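Local coordinates for uncharacterized protein lp_2664 (Lactobacillus plantarum WCFS1, PDB 2PJQ) that is of unknown function but has an HD-type fold and is probably a metal-dependent phosphohydrolase, at residues 38-43 against 56-61; 62-66 against 102-106; 130-134 against 198-202. Numbering follows the deposited sequence.

Contact 1: residues 38-43 against 56-61; sequences VNRLAR and TLAAAW
Two helical segments, 38-43 and 56-61, run side by side in nearly opposite directions: their axes approach to 9.4 Å with 156° between the N-to-C directions. Both are regular, with i to i+4 bonds such as R43 N to N39 O (2.9 Å) and W61 N to L57 O (2.6 Å). The backbones are nearest at N39 and L57, whose CA atoms lie 6.1 Å apart. The apolar contacts centre on A42, A60 and L57. A42 CB, directed at the facing helix, lies 3.6 Å from L57 CD2, 4.1 Å from T56 CG2 and 4.2 Å from A60 CB; V38 (t) brings CG1 to 4.2 Å from A60 CB. L57 (m, t) starts out sideways and extends its methyls across the gap, where CD2 is 3.9 Å from N39 OD1.

The aromatic contribution comes from W61, chi1 m and chi2 119°, which turns its indole to N39. With N39 in the t rotamer, its CB stands over the six-membered ring in a CH-pi contact, 4.1 Å from the centroid and 22° off the normal. N39 OD1 comes within 3.2 Å of W61 NE1, but the angle is too poor for a hydrogen bond. At the margin, R43 lays one guanidinium face on L57, NH2 to CD1 3.3 Å.

The pair is an antiparallel helical hairpin in the all-helical HD domain, joining helices 32-49 and 53-62; T56 OG1 is hydrogen-bonded to N52 O, in the turn between them. Helix 9-22 packs on A58 and W61, while helix 119-130 meets V38, T56 and A60.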
ATOM      1  N   VAL B  38      16.969  -7.627   2.637  1.00  4.65           N
ATOM      2  CA  VAL B  38      17.354  -7.948   3.990  1.00  3.23           C
ATOM      3  C   VAL B  38      18.681  -8.687   3.916  1.00  3.18           C
ATOM      4  O   VAL B  38      19.628  -8.332   4.597  1.00  2.65           O
ATOM      5  CB  VAL B  38      16.315  -8.855   4.697  1.00  6.36           C
ATOM      6  CG1 VAL B  38      16.963  -9.535   5.896  1.00  5.95           C
ATOM      7  CG2 VAL B  38      15.122  -8.031   5.183  1.00  4.69           C
ATOM      8  N   ASN B  39      18.756  -9.714   3.083  1.00  5.06           N
ATOM      9  CA  ASN B  39      19.986 -10.480   2.978  1.00  7.71           C
ATOM     10  C   ASN B  39      21.174  -9.546   2.817  1.00 10.56           C
ATOM     11  O   ASN B  39      22.052  -9.485   3.671  1.00 10.84           O
ATOM     12  CB  ASN B  39      19.931 -11.419   1.786  1.00 10.30           C
ATOM     13  CG  ASN B  39      21.123 -12.346   1.725  1.00 10.65           C
ATOM     14  OD1 ASN B  39      21.239 -13.266   2.533  1.00 11.83           O
ATOM     15  ND2 ASN B  39      22.020 -12.107   0.772  1.00  7.71           N
ATOM     16  N   ARG B  40      21.192  -8.817   1.711  1.00 14.39           N
ATOM     17  CA  ARG B  40      22.259  -7.874   1.415  1.00 16.32           C
ATOM     18  C   ARG B  40      22.550  -6.904   2.566  1.00 13.89           C
ATOM     19  O   ARG B  40      23.683  -6.461   2.735  1.00 13.76           O
ATOM     20  CB  ARG B  40      21.907  -7.137   0.121  1.00 27.92           C
ATOM     21  CG  ARG B  40      22.228  -5.658   0.073  1.00 37.06           C
ATOM     22  CD  ARG B  40      21.749  -5.107  -1.262  1.00 45.11           C
ATOM     23  NE  ARG B  40      20.346  -5.436  -1.501  1.00 52.11           N
ATOM     24  CZ  ARG B  40      19.687  -5.172  -2.626  1.00 57.29           C
ATOM     25  NH1 ARG B  40      20.299  -4.563  -3.639  1.00 60.04           N
ATOM     26  NH2 ARG B  40      18.411  -5.520  -2.740  1.00 59.45           N
ATOM     27  N   LEU B  41      21.528  -6.587   3.359  1.00 16.49           N
ATOM     28  CA  LEU B  41      21.682  -5.697   4.521  1.00 13.92           C
ATOM     29  C   LEU B  41      22.339  -6.463   5.672  1.00 13.11           C
ATOM     30  O   LEU B  41      23.222  -5.944   6.356  1.00 13.11           O
ATOM     31  CB  LEU B  41      20.317  -5.179   4.995  1.00  8.10           C
ATOM     32  CG  LEU B  41      19.621  -4.006   4.301  1.00  7.87           C
ATOM     33  CD1 LEU B  41      18.150  -4.008   4.685  1.00  6.95           C
ATOM     34  CD2 LEU B  41      20.279  -2.690   4.700  1.00  4.76           C
ATOM     35  N   ALA B  42      21.885  -7.699   5.881  1.00  5.47           N
ATOM     36  CA  ALA B  42      22.406  -8.550   6.939  1.00  4.19           C
ATOM     37  C   ALA B  42      23.896  -8.723   6.751  1.00  4.95           C
ATOM     38  O   ALA B  42      24.668  -8.627   7.703  1.00  4.24           O
ATOM     39  CB  ALA B  42      21.720  -9.906   6.902  1.00  3.72           C
ATOM     40  N   ARG B  43      24.295  -8.965   5.506  1.00  9.30           N
ATOM     41  CA  ARG B  43      25.694  -9.189   5.185  1.00  9.79           C
ATOM     42  C   ARG B  43      26.559  -7.982   5.508  1.00  9.87           C
ATOM     43  O   ARG B  43      27.595  -8.123   6.138  1.00 10.68           O
ATOM     44  CB  ARG B  43      25.830  -9.588   3.720  1.00 14.41           C
ATOM     45  CG  ARG B  43      27.234 -10.016   3.303  1.00 16.22           C
ATOM     46  CD  ARG B  43      27.288 -10.226   1.787  1.00 16.47           C
ATOM     47  NE  ARG B  43      26.509 -11.383   1.363  1.00 14.48           N
ATOM     48  CZ  ARG B  43      26.922 -12.640   1.506  1.00 17.35           C
ATOM     49  NH1 ARG B  43      28.108 -12.886   2.054  1.00 16.76           N
ATOM     50  NH2 ARG B  43      26.147 -13.654   1.123  1.00 18.38           N
ATOM     51  N   THR B  56      23.943 -15.860  10.528  1.00  8.77           N
ATOM     52  CA  THR B  56      23.181 -14.635  10.302  1.00  6.07           C
ATOM     53  C   THR B  56      22.279 -14.701   9.077  1.00  6.33           C
ATOM     54  O   THR B  56      21.062 -14.589   9.189  1.00  6.75           O
ATOM     55  CB  THR B  56      24.126 -13.410  10.136  1.00  8.15           C
ATOM     56  OG1 THR B  56      24.892 -13.230  11.329  1.00 11.35           O
ATOM     57  CG2 THR B  56      23.338 -12.136   9.905  1.00  7.73           C
ATOM     58  N   LEU B  57      22.874 -14.883   7.905  1.00  7.89           N
ATOM     59  CA  LEU B  57      22.089 -14.910   6.681  1.00  7.08           C
ATOM     60  C   LEU B  57      21.074 -16.020   6.750  1.00  6.48           C
ATOM     61  O   LEU B  57      19.921 -15.830   6.363  1.00  5.77           O
ATOM     62  CB  LEU B  57      22.981 -15.095   5.457  1.00  6.44           C
ATOM     63  CG  LEU B  57      24.141 -14.114   5.383  1.00  7.40           C
ATOM     64  CD1 LEU B  57      24.872 -14.297   4.074  1.00  9.34           C
ATOM     65  CD2 LEU B  57      23.614 -12.692   5.526  1.00  9.46           C
ATOM     66  N   ALA B  58      21.512 -17.177   7.242  1.00  6.51           N
ATOM     67  CA  ALA B  58      20.643 -18.335   7.367  1.00  4.71           C
ATOM     68  C   ALA B  58      19.386 -17.885   8.096  1.00  5.58           C
ATOM     69  O   ALA B  58      18.277 -17.993   7.558  1.00  8.11           O
ATOM     70  CB  ALA B  58      21.341 -19.426   8.135  1.00  1.00           C
ATOM     71  N   ALA B  59      19.559 -17.343   9.302  1.00  2.72           N
ATOM     72  CA  ALA B  59      18.422 -16.878  10.079  1.00  2.16           C
ATOM     73  C   ALA B  59      17.738 -15.741   9.357  1.00  3.81           C
ATOM     74  O   ALA B  59      16.539 -15.542   9.512  1.00  7.90           O
ATOM     75  CB  ALA B  59      18.861 -16.429  11.475  1.00  1.00           C
ATOM     76  N   ALA B  60      18.486 -14.980   8.570  1.00  1.00           N
ATOM     77  CA  ALA B  60      17.881 -13.868   7.845  1.00  1.00           C
ATOM     78  C   ALA B  60      16.940 -14.408   6.785  1.00  1.00           C
ATOM     79  O   ALA B  60      15.813 -13.950   6.642  1.00  1.00           O
ATOM     80  CB  ALA B  60      18.950 -13.029   7.202  1.00  5.77           C
ATOM     81  N   TRP B  61      17.423 -15.403   6.048  1.00  9.49           N
ATOM     82  CA  TRP B  61      16.659 -16.040   4.981  1.00  9.89           C
ATOM     83  C   TRP B  61      15.398 -16.683   5.512  1.00 10.68           C
ATOM     84  O   TRP B  61      14.337 -16.591   4.898  1.00 11.23           O
ATOM     85  CB  TRP B  61      17.487 -17.142   4.303  1.00  6.42           C
ATOM     86  CG  TRP B  61      18.572 -16.682   3.376  1.00  3.92           C
ATOM     87  CD1 TRP B  61      19.914 -16.925   3.497  1.00  4.29           C
ATOM     88  CD2 TRP B  61      18.403 -15.945   2.171  1.00  2.74           C
ATOM     89  NE1 TRP B  61      20.598 -16.382   2.430  1.00  3.36           N
ATOM     90  CE2 TRP B  61      19.693 -15.771   1.600  1.00  3.70           C
ATOM     91  CE3 TRP B  61      17.288 -15.411   1.507  1.00  1.91           C
ATOM     92  CZ2 TRP B  61      19.894 -15.085   0.399  1.00  2.42           C
ATOM     93  CZ3 TRP B  61      17.488 -14.731   0.313  1.00  1.26           C
ATOM     94  CH2 TRP B  61      18.785 -14.573  -0.228  1.00  2.77           C
TER

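Contact 2: residues 62-66 against 102-106; sequences LHDVI and IDHMS
A selenomethionine methyl sits almost squarely on a histidine ring: M105 CE lies 3.3 Å from the centroid of the H63 imidazole, 11° off its normal, a very short CH-pi contact. M105 (chi1 p, chi2 t, chi3 -113°) also places SE 4.6 Å from that centroid, obliquely. H63 takes chi1 t and chi2 -124°, which carries its ring out to 102-106, where NE2 gives a weak hydrogen bond to S106 OG (3.4 Å, 128°); S106 is in the m rotamer.

Both segments are turns that follow helices. Residues 63-65 keep helical phi/psi without regular bonding, and 102-106 has no regular structure, with D103 at -70/-8 and M105 at -136/-10 before S106 extends at -74/149. The backbones come closest at H63 and I102, CA to CA 4.9 Å. The CA-to-CB bond of I102 (m, t) is directed toward 62-66, and its side chain packs along that backbone: CG2 is 3.4 Å from H63 CA and 3.6 Å from H63 CD2, near the ring plane, while CD1 is 3.8 Å from L62 CB. The CA-to-CB bond of I66 likewise points toward 102-106. L81 and H78 of helix 74-87 touch L62 and I66, respectively.

D64 directs its CA-CB bond away from 102-106, and its OD2 makes a weak hydrogen bond with H34 NE2; H63 touches D128. H34, the adjacent H63-D64 pair and D128 converge as in the H...HD...D signature of HD-domain phosphohydrolases, consistent with a metal site, although no metal is bound to them here.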
ATOM      1  N   LEU B  62      15.520 -17.320   6.671  1.00  6.99           N
ATOM      2  CA  LEU B  62      14.411 -18.063   7.257  1.00  6.33           C
ATOM      3  C   LEU B  62      13.413 -17.414   8.212  1.00  6.47           C
ATOM      4  O   LEU B  62      12.490 -18.084   8.655  1.00  6.18           O
ATOM      5  CB  LEU B  62      14.978 -19.333   7.912  1.00  6.93           C
ATOM      6  CG  LEU B  62      15.794 -20.291   7.023  1.00  5.56           C
ATOM      7  CD1 LEU B  62      16.501 -21.321   7.897  1.00  6.63           C
ATOM      8  CD2 LEU B  62      14.897 -20.988   6.007  1.00  1.58           C
ATOM      9  N   HIS B  63      13.548 -16.136   8.542  1.00 12.71           N
ATOM     10  CA  HIS B  63      12.576 -15.552   9.472  1.00 14.75           C
ATOM     11  C   HIS B  63      11.124 -15.520   8.994  1.00 17.30           C
ATOM     12  O   HIS B  63      10.219 -15.890   9.738  1.00 18.94           O
ATOM     13  CB  HIS B  63      12.932 -14.130   9.872  1.00 12.38           C
ATOM     14  CG  HIS B  63      11.798 -13.421  10.546  1.00 15.09           C
ATOM     15  ND1 HIS B  63      11.296 -12.219  10.097  1.00 14.53           N
ATOM     16  CD2 HIS B  63      11.003 -13.800  11.579  1.00 16.32           C
ATOM     17  CE1 HIS B  63      10.239 -11.891  10.820  1.00 16.01           C
ATOM     18  NE2 HIS B  63      10.039 -12.836  11.725  1.00 14.35           N
ATOM     19  N   ASP B  64      10.894 -15.051   7.775  1.00 17.06           N
ATOM     20  CA  ASP B  64       9.542 -14.964   7.263  1.00 19.93           C
ATOM     21  C   ASP B  64       8.898 -16.293   6.929  1.00 21.54           C
ATOM     22  O   ASP B  64       7.690 -16.422   6.957  1.00 21.60           O
ATOM     23  CB  ASP B  64       9.507 -14.087   6.012  1.00 24.62           C
ATOM     24  CG  ASP B  64       9.694 -12.627   6.323  1.00 27.17           C
ATOM     25  OD1 ASP B  64       9.250 -12.183   7.408  1.00 28.74           O
ATOM     26  OD2 ASP B  64      10.267 -11.913   5.474  1.00 29.38           O
ATOM     27  N   VAL B  65       9.696 -17.289   6.600  1.00 24.74           N
ATOM     28  CA  VAL B  65       9.183 -18.605   6.201  1.00 25.39           C
ATOM     29  C   VAL B  65       8.324 -19.184   7.239  1.00 27.52           C
ATOM     30  O   VAL B  65       7.429 -20.041   6.954  1.00 29.26           O
ATOM     31  CB  VAL B  65      10.339 -19.575   5.994  1.00 24.70           C
ATOM     32  CG1 VAL B  65       9.896 -21.014   6.147  1.00 25.07           C
ATOM     33  CG2 VAL B  65      10.929 -19.350   4.628  1.00 25.45           C
ATOM     34  N   ILE B  66       8.570 -18.679   8.387  1.00 31.30           N
ATOM     35  CA  ILE B  66       7.813 -19.255   9.394  1.00 34.75           C
ATOM     36  C   ILE B  66       7.036 -18.384  10.257  1.00 37.90           C
ATOM     37  O   ILE B  66       6.407 -18.894  11.214  1.00 39.75           O
ATOM     38  CB  ILE B  66       8.536 -20.073  10.486  1.00 33.49           C
ATOM     39  CG1 ILE B  66       9.123 -19.409  11.703  1.00 32.77           C
ATOM     40  CG2 ILE B  66       9.293 -21.340  10.141  1.00 31.15           C
ATOM     41  CD1 ILE B  66      10.078 -18.703  11.842  1.00 30.85           C
ATOM     42  N   ILE B 102      15.163 -16.093  14.787  1.00 19.06           N
ATOM     43  CA  ILE B 102      13.851 -15.980  14.196  1.00 23.76           C
ATOM     44  C   ILE B 102      12.717 -15.850  15.197  1.00 26.04           C
ATOM     45  O   ILE B 102      12.012 -14.843  15.213  1.00 28.73           O
ATOM     46  CB  ILE B 102      13.589 -17.188  13.328  1.00 24.12           C
ATOM     47  CG1 ILE B 102      14.762 -17.375  12.374  1.00 23.57           C
ATOM     48  CG2 ILE B 102      12.306 -17.011  12.571  1.00 26.53           C
ATOM     49  CD1 ILE B 102      14.705 -18.687  11.675  1.00 28.14           C
ATOM     50  N   ASP B 103      12.559 -16.856  16.047  1.00 28.91           N
ATOM     51  CA  ASP B 103      11.471 -16.868  17.020  1.00 31.07           C
ATOM     52  C   ASP B 103      11.499 -15.879  18.189  1.00 32.25           C
ATOM     53  O   ASP B 103      10.507 -15.774  18.914  1.00 32.01           O
ATOM     54  CB  ASP B 103      11.294 -18.292  17.565  1.00 32.25           C
ATOM     55  CG  ASP B 103      10.918 -19.291  16.470  1.00 34.11           C
ATOM     56  OD1 ASP B 103      10.069 -18.955  15.618  1.00 35.11           O
ATOM     57  OD2 ASP B 103      11.457 -20.416  16.457  1.00 36.79           O
ATOM     58  N   HIS B 104      12.600 -15.146  18.366  1.00 30.13           N
ATOM     59  CA  HIS B 104      12.723 -14.198  19.477  1.00 30.53           C
ATOM     60  C   HIS B 104      13.360 -12.881  19.064  1.00 33.62           C
ATOM     61  O   HIS B 104      14.205 -12.344  19.771  1.00 34.28           O
ATOM     62  CB  HIS B 104      13.577 -14.809  20.579  1.00 30.54           C
ATOM     63  CG  HIS B 104      13.187 -16.205  20.937  1.00 29.00           C
ATOM     64  ND1 HIS B 104      11.998 -16.510  21.565  1.00 28.53           N
ATOM     65  CD2 HIS B 104      13.815 -17.386  20.727  1.00 28.93           C
ATOM     66  CE1 HIS B 104      11.910 -17.818  21.725  1.00 28.41           C
ATOM     67  NE2 HIS B 104      12.999 -18.372  21.226  1.00 29.43           N
HETATM   68  N   MSE B 105      12.947 -12.355  17.921  1.00 40.65           N
HETATM   69  CA  MSE B 105      13.497 -11.105  17.420  1.00 42.92           C
HETATM   70  C   MSE B 105      12.374 -10.217  16.911  1.00 44.24           C
HETATM   71  O   MSE B 105      12.591  -9.048  16.587  1.00 43.79           O
HETATM   72  CB  MSE B 105      14.426 -11.400  16.270  1.00 46.04           C
HETATM   73  CG  MSE B 105      13.726 -12.215  15.220  1.00 49.95           C
HETATM   74 SE   MSE B 105      14.579 -12.045  13.537  1.00 54.54          SE
HETATM   75  CE  MSE B 105      13.181 -11.116  12.581  1.00 54.54           C
ATOM     76  N   SER B 106      11.175 -10.774  16.814  1.00 44.85           N
ATOM     77  CA  SER B 106      10.065  -9.978  16.336  1.00 46.70           C
ATOM     78  C   SER B 106       9.602  -8.992  17.403  1.00 47.00           C
ATOM     79  O   SER B 106       9.711  -9.243  18.605  1.00 46.35           O
ATOM     80  CB  SER B 106       8.897 -10.869  15.898  1.00 47.91           C
ATOM     81  OG  SER B 106       9.241 -11.642  14.759  1.00 47.71           O
TER

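Contact 3: residues 130-134 against 198-202; sequences LDAIG and LAAHR
R202 reaches from the turn 198-202 to 130-134 with an extended side chain (chi1 m, then t, t and -175°), so that NH1 gives a 2.9 Å hydrogen bond to L130 O, which lies at the edge of the guanidinium. Neither segment is regular helix or strand; CA atoms pair at L130 and A199 (6.3 Å) and at G134 and R202 (4.0 Å). L130, with chi1 off at -93° and chi2 t, swings CD2 to 3.9 Å from A199 CB and 4.3 Å from L198 CB. I133 (p, t) stretches CD1 to 4.1 Å from A199 CB, and its CG1 lies 3.9 Å from R202 CB. G134, at phi/psi 74/180, suits glycine: a CB would crowd R202 CB, and its N is 2.9 Å from R202 O.

NH2 of R202 forms a salt bridge with D220 of the second subunit. One buried arginine thus couples the backbone carbonyl of L130 to the dimer interface, its charge balanced across the subunit boundary.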
ATOM      1  N   LEU B 130      15.132  -2.611   9.266  1.00  9.50           N
ATOM      2  CA  LEU B 130      15.691  -1.599   8.378  1.00  8.02           C
ATOM      3  C   LEU B 130      14.976  -1.531   7.040  1.00  6.73           C
ATOM      4  O   LEU B 130      15.059  -0.527   6.351  1.00  6.24           O
ATOM      5  CB  LEU B 130      17.179  -1.854   8.160  1.00  4.72           C
ATOM      6  CG  LEU B 130      18.062  -1.088   9.134  1.00  3.51           C
ATOM      7  CD1 LEU B 130      19.488  -1.396   8.835  1.00  3.04           C
ATOM      8  CD2 LEU B 130      17.813   0.413   8.992  1.00  6.46           C
ATOM      9  N   ASP B 131      14.278  -2.612   6.691  1.00  6.94           N
ATOM     10  CA  ASP B 131      13.529  -2.707   5.446  1.00  5.17           C
ATOM     11  C   ASP B 131      12.039  -2.514   5.681  1.00  5.87           C
ATOM     12  O   ASP B 131      11.230  -2.790   4.800  1.00  6.76           O
ATOM     13  CB  ASP B 131      13.744  -4.067   4.800  1.00  3.38           C
ATOM     14  CG  ASP B 131      13.425  -4.055   3.315  1.00  8.24           C
ATOM     15  OD1 ASP B 131      14.119  -3.316   2.565  1.00  9.62           O
ATOM     16  OD2 ASP B 131      12.484  -4.766   2.888  1.00  8.25           O
ATOM     17  N   ALA B 132      11.674  -2.068   6.877  1.00  5.06           N
ATOM     18  CA  ALA B 132      10.275  -1.844   7.202  1.00  6.80           C
ATOM     19  C   ALA B 132      10.060  -0.388   7.592  1.00  7.79           C
ATOM     20  O   ALA B 132       9.140  -0.054   8.338  1.00  9.54           O
ATOM     21  CB  ALA B 132       9.831  -2.770   8.334  1.00  2.67           C
ATOM     22  N   ILE B 133      10.931   0.470   7.089  1.00  7.66           N
ATOM     23  CA  ILE B 133      10.851   1.891   7.372  1.00  7.99           C
ATOM     24  C   ILE B 133      11.373   2.556   6.130  1.00  9.43           C
ATOM     25  O   ILE B 133      11.776   1.876   5.191  1.00 11.76           O
ATOM     26  CB  ILE B 133      11.714   2.304   8.602  1.00  6.28           C
ATOM     27  CG1 ILE B 133      13.202   2.034   8.335  1.00  5.00           C
ATOM     28  CG2 ILE B 133      11.222   1.558   9.850  1.00  3.58           C
ATOM     29  CD1 ILE B 133      14.127   2.382   9.515  1.00  4.40           C
ATOM     30  N   GLY B 134      11.392   3.878   6.113  1.00  6.40           N
ATOM     31  CA  GLY B 134      11.841   4.547   4.916  1.00  6.00           C
ATOM     32  C   GLY B 134      10.711   4.387   3.914  1.00  6.80           C
ATOM     33  O   GLY B 134       9.685   3.790   4.225  1.00  5.12           O
ATOM     34  N   LEU B 198      21.833   4.356   9.513  1.00 18.63           N
ATOM     35  CA  LEU B 198      21.003   4.138   8.350  1.00 18.89           C
ATOM     36  C   LEU B 198      19.539   4.376   8.674  1.00 20.12           C
ATOM     37  O   LEU B 198      18.804   4.966   7.891  1.00 17.41           O
ATOM     38  CB  LEU B 198      21.209   2.721   7.850  1.00 23.35           C
ATOM     39  CG  LEU B 198      20.823   2.562   6.393  1.00 24.27           C
ATOM     40  CD1 LEU B 198      21.445   3.697   5.613  1.00 24.59           C
ATOM     41  CD2 LEU B 198      21.280   1.207   5.871  1.00 23.19           C
ATOM     42  N   ALA B 199      19.125   3.908   9.843  1.00 28.14           N
ATOM     43  CA  ALA B 199      17.756   4.072  10.294  1.00 30.57           C
ATOM     44  C   ALA B 199      17.475   5.552  10.519  1.00 32.58           C
ATOM     45  O   ALA B 199      16.333   5.945  10.725  1.00 32.63           O
ATOM     46  CB  ALA B 199      17.540   3.302  11.581  1.00 29.16           C
ATOM     47  N   ALA B 200      18.526   6.364  10.469  1.00 34.55           N
ATOM     48  CA  ALA B 200      18.407   7.805  10.675  1.00 36.96           C
ATOM     49  C   ALA B 200      17.909   8.563   9.446  1.00 38.26           C
ATOM     50  O   ALA B 200      17.255   9.590   9.589  1.00 39.36           O
ATOM     51  CB  ALA B 200      19.743   8.374  11.129  1.00 37.86           C
ATOM     52  N   HIS B 201      18.223   8.090   8.243  1.00 38.75           N
ATOM     53  CA  HIS B 201      17.728   8.776   7.051  1.00 41.12           C
ATOM     54  C   HIS B 201      16.544   8.013   6.472  1.00 38.67           C
ATOM     55  O   HIS B 201      16.315   7.997   5.266  1.00 38.17           O
ATOM     56  CB  HIS B 201      18.804   8.913   5.969  1.00 51.70           C
ATOM     57  CG  HIS B 201      18.431   9.875   4.875  1.00 59.27           C
ATOM     58  ND1 HIS B 201      17.136  10.016   4.415  1.00 61.45           N
ATOM     59  CD2 HIS B 201      19.179  10.737   4.146  1.00 61.15           C
ATOM     60  CE1 HIS B 201      17.104  10.923   3.454  1.00 62.68           C
ATOM     61  NE2 HIS B 201      18.331  11.375   3.271  1.00 62.79           N
ATOM     62  N   ARG B 202      15.780   7.377   7.345  1.00 37.51           N
ATOM     63  CA  ARG B 202      14.641   6.622   6.882  1.00 32.61           C
ATOM     64  C   ARG B 202      13.404   6.879   7.725  1.00 30.37           C
ATOM     65  O   ARG B 202      12.410   6.181   7.584  1.00 31.95           O
ATOM     66  CB  ARG B 202      14.999   5.132   6.862  1.00 24.92           C
ATOM     67  CG  ARG B 202      16.150   4.821   5.918  1.00 18.34           C
ATOM     68  CD  ARG B 202      16.354   3.341   5.711  1.00 15.66           C
ATOM     69  NE  ARG B 202      17.194   3.102   4.543  1.00 15.95           N
ATOM     70  CZ  ARG B 202      17.477   1.899   4.047  1.00 15.96           C
ATOM     71  NH1 ARG B 202      16.993   0.814   4.626  1.00 15.59           N
ATOM     72  NH2 ARG B 202      18.213   1.781   2.951  1.00 17.06           N
TER

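How the contacts relate
From the N terminus, contact 1 closes first, over 12 intervening residues, most of them helical, folding helix 53-62 back on helix 32-49 through the short turn 50-52. Contact 2 opens immediately afterwards, at the end of helix 53-62, and closes a 35-residue excursion through helices 74-87 and 92-102. Contact 3 spans 63 residues, bringing the turn after helix 193-198 back to the one after helix 119-130. The three follow in series; none nests or crosses. Contact 1 touches both others: A59 O meets I102 CG1 (3.8 Å), and L41 CD1 meets L130 CB (4.2 Å). Contacts 2 and 3 stay about 8 Å apart at their nearest atoms. Contacts 1 and 3 both reach the second subunit.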